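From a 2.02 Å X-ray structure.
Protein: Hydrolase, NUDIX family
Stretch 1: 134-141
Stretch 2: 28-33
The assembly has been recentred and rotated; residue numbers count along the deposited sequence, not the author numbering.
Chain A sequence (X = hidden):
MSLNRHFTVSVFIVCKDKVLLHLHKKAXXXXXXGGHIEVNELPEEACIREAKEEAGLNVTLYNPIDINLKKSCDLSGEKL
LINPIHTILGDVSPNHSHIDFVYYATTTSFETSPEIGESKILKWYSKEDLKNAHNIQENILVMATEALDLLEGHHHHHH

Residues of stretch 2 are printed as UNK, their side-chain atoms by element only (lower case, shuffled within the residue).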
# COMPACT_ATOMS: atom_id res chain seq x y z
N HIS A 134 -0.22 7.55 28.50
CA HIS A 134 -0.99 6.40 28.95
C HIS A 134 -2.30 6.28 28.19
O HIS A 134 -3.25 5.65 28.65
CB HIS A 134 -1.27 6.51 30.45
CG HIS A 134 -0.04 6.64 31.29
ND1 HIS A 134 0.97 5.71 31.27
CD2 HIS A 134 0.36 7.61 32.15
CE1 HIS A 134 1.94 6.09 32.09
NE2 HIS A 134 1.59 7.24 32.64
N ASN A 135 -2.35 6.91 27.02
CA ASN A 135 -3.54 6.86 26.18
C ASN A 135 -3.16 6.76 24.71
O ASN A 135 -3.83 7.30 23.84
CB ASN A 135 -4.40 8.11 26.44
CG ASN A 135 -3.73 9.39 26.00
OD1 ASN A 135 -2.52 9.55 26.16
ND2 ASN A 135 -4.51 10.31 25.45
N ILE A 136 -2.07 6.04 24.44
CA ILE A 136 -1.58 5.83 23.08
C ILE A 136 -1.23 4.36 22.89
O ILE A 136 -0.32 3.84 23.54
CB ILE A 136 -0.32 6.65 22.79
CG1 ILE A 136 -0.54 8.12 23.16
CG2 ILE A 136 0.04 6.54 21.30
CD1 ILE A 136 0.70 8.98 23.00
N GLN A 137 -1.95 3.69 21.99
CA GLN A 137 -1.71 2.27 21.69
C GLN A 137 -0.25 2.07 21.33
O GLN A 137 0.39 2.96 20.77
CB GLN A 137 -2.58 1.84 20.52
CG GLN A 137 -4.04 2.22 20.67
CD GLN A 137 -4.80 2.15 19.37
OE1 GLN A 137 -5.96 2.56 19.30
NE2 GLN A 137 -4.16 1.62 18.33
N GLU A 138 0.28 0.89 21.65
CA GLU A 138 1.69 0.59 21.36
C GLU A 138 2.10 0.73 19.89
O GLU A 138 3.15 1.31 19.60
CB GLU A 138 2.03 -0.82 21.85
CG GLU A 138 1.78 -1.05 23.33
CD GLU A 138 2.50 -0.05 24.21
OE1 GLU A 138 3.71 0.17 24.00
OE2 GLU A 138 1.86 0.51 25.13
N ASN A 139 1.29 0.21 18.97
CA ASN A 139 1.64 0.29 17.55
C ASN A 139 1.64 1.73 17.05
O ASN A 139 2.34 2.07 16.09
CB ASN A 139 0.71 -0.60 16.70
CG ASN A 139 -0.72 -0.09 16.65
OD1 ASN A 139 -1.22 0.47 17.61
ND2 ASN A 139 -1.38 -0.32 15.53
N ILE A 140 0.86 2.59 17.70
CA ILE A 140 0.84 4.00 17.30
C ILE A 140 2.14 4.63 17.80
O ILE A 140 2.74 5.47 17.12
CB ILE A 140 -0.37 4.73 17.91
CG1 ILE A 140 -1.67 4.15 17.35
CG2 ILE A 140 -0.29 6.22 17.61
CD1 ILE A 140 -1.79 4.25 15.84
N LEU A 141 2.57 4.22 18.99
CA LEU A 141 3.81 4.73 19.57
C LEU A 141 4.97 4.36 18.67
O LEU A 141 5.90 5.15 18.49
CB LEU A 141 4.05 4.14 20.96
CG LEU A 141 3.18 4.64 22.11
CD1 LEU A 141 3.53 3.90 23.39
CD2 LEU A 141 3.39 6.14 22.29
N UNK A 28 -11.55 7.58 23.86
CA UNK A 28 -10.45 8.26 24.53
C UNK A 28 -9.09 7.61 24.23
O UNK A 28 -8.61 6.78 25.00
n UNK A 28 -9.06 11.38 28.81
c UNK A 28 -10.26 9.54 26.77
c UNK A 28 -10.69 8.26 26.04
c UNK A 28 -10.57 9.45 28.26
c UNK A 28 -10.42 10.81 28.95
N UNK A 29 -8.48 8.00 23.11
CA UNK A 29 -7.18 7.47 22.71
C UNK A 29 -6.54 8.38 21.67
O UNK A 29 -7.23 8.90 20.79
c UNK A 29 -7.95 4.72 20.07
c UNK A 29 -8.78 3.63 20.72
c UNK A 29 -8.08 6.05 20.80
c UNK A 29 -7.34 6.06 22.13
n UNK A 29 -8.88 2.45 19.82
N UNK A 30 -5.23 8.57 21.76
CA UNK A 30 -4.51 9.40 20.81
C UNK A 30 -4.25 8.63 19.51
O UNK A 30 -3.79 7.48 19.55
c UNK A 30 -3.36 10.75 22.64
se UNK A 30 -4.61 12.22 22.37
c UNK A 30 -3.19 9.87 21.40
c UNK A 30 -3.48 13.37 21.33
N UNK A 31 -4.56 9.25 18.37
CA UNK A 31 -4.35 8.61 17.07
C UNK A 31 -3.85 9.60 16.03
O UNK A 31 -3.98 10.82 16.20
c UNK A 31 -7.68 6.57 16.74
c UNK A 31 -5.67 8.00 16.57
c UNK A 31 -6.33 6.88 17.36
c UNK A 31 -5.43 5.64 17.38
N UNK A 32 -3.25 9.10 14.95
CA UNK A 32 -2.76 10.01 13.92
C UNK A 32 -3.99 10.50 13.17
O UNK A 32 -5.08 9.95 13.35
c UNK A 32 -1.88 9.12 13.06
c UNK A 32 -2.88 7.71 14.64
c UNK A 32 -2.57 7.78 13.16
N UNK A 33 -3.83 11.53 12.36
CA UNK A 33 -4.95 12.03 11.58
C UNK A 33 -5.28 10.96 10.54
O UNK A 33 -4.45 10.10 10.23
c UNK A 33 -3.96 14.44 11.74
c UNK A 33 -4.57 13.33 10.87
c UNK A 33 -4.79 14.58 13.01
c UNK A 33 -3.94 15.76 10.97

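Position 28 carries four carbons in an unbranched row that ends in a nitrogen, and none of these atoms makes contact with stretch 1. An aliphatic chain of that length with a terminal nitrogen is lysine, so this is Lys28. The residue is exposed, a place where a long charged chain can stay in solvent at little cost.

Position 29 repeats the pattern: four carbons in a row, then a nitrogen. Here the terminal nitrogen meets stretch 1, lying 3.0 Å from OE1 of Gln137. This again spells lysine, and in Lys29, therefore, NZ donates a hydrogen bond to Gln137 OE1. The CA-to-CB bond points sideways, and the length of the chain lets the amino group reach a partner whose own CA-to-CB bond is also sideways. Gln137 suits the role because its amide offers both an acceptor and a donor: while OE1 receives the lysine, NE2 donates to OD1 of Asn139 at 3.2 Å, within its own stretch.

At position 30 the side chain is two carbons, a selenium and one more carbon, without a branch. Its CB lies 3.6 Å from CG1 of Ile136, an apolar contact between two buried residues, and the carbon after CB comes within 3.1 Å of Asn135 ND2, a tight approach. Selenium in place of sulfur identifies selenomethionine, the labelled form of methionine, here Met30; the carbon close to ND2 is its CG. The CA-to-CB bond points toward stretch 1, but the end of the chain leads away, so the near part of the side chain makes the approach. A flexible, unbranched apolar chain can make such a turn, with all three of its chi angles in the m well. The backbone contributes as well: Met30 N donates to Asn135 O over 2.8 Å, with an almost perfectly straight angle of 179° at the hydrogen.

Position 31 has four carbons, forked at the second. One tip of the fork lies 4.0 Å from CG1 of Ile140 and 3.7 Å from OE1 of Gln137. The pattern is that of leucine, and in Leu31 this tip is CD2. Although CA-to-CB points sideways, the fork carries the end of the side chain nearer to stretch 1, where it packs against the isoleucine.

Three carbons at position 32 close a ring onto the backbone nitrogen, and the ring carbon bonded to that nitrogen sits 3.8 Å from CD1 of Ile140. This can only be proline, Pro32, whose CD offers an apolar surface to the isoleucine's tip.

Position 33 shows four carbons forked at the second, out of reach of stretch 1. It is another leucine; Leu33 is buried, so its packing lies elsewhere in the structure.

The contact thus joins polar and apolar parts. The straight backbone hydrogen bond from Met30 to Asn135 holds the two stretches side by side, and the same carbonyl oxygen, Asn135 O, also receives a CA-H...O contact from Lys29 CA at 3.5 Å. The lysine–glutamine bond adds a side-chain tie, while Ile136 and Ile140 supply the apolar packing.

Stretch 2 (28-33) KKMLPL
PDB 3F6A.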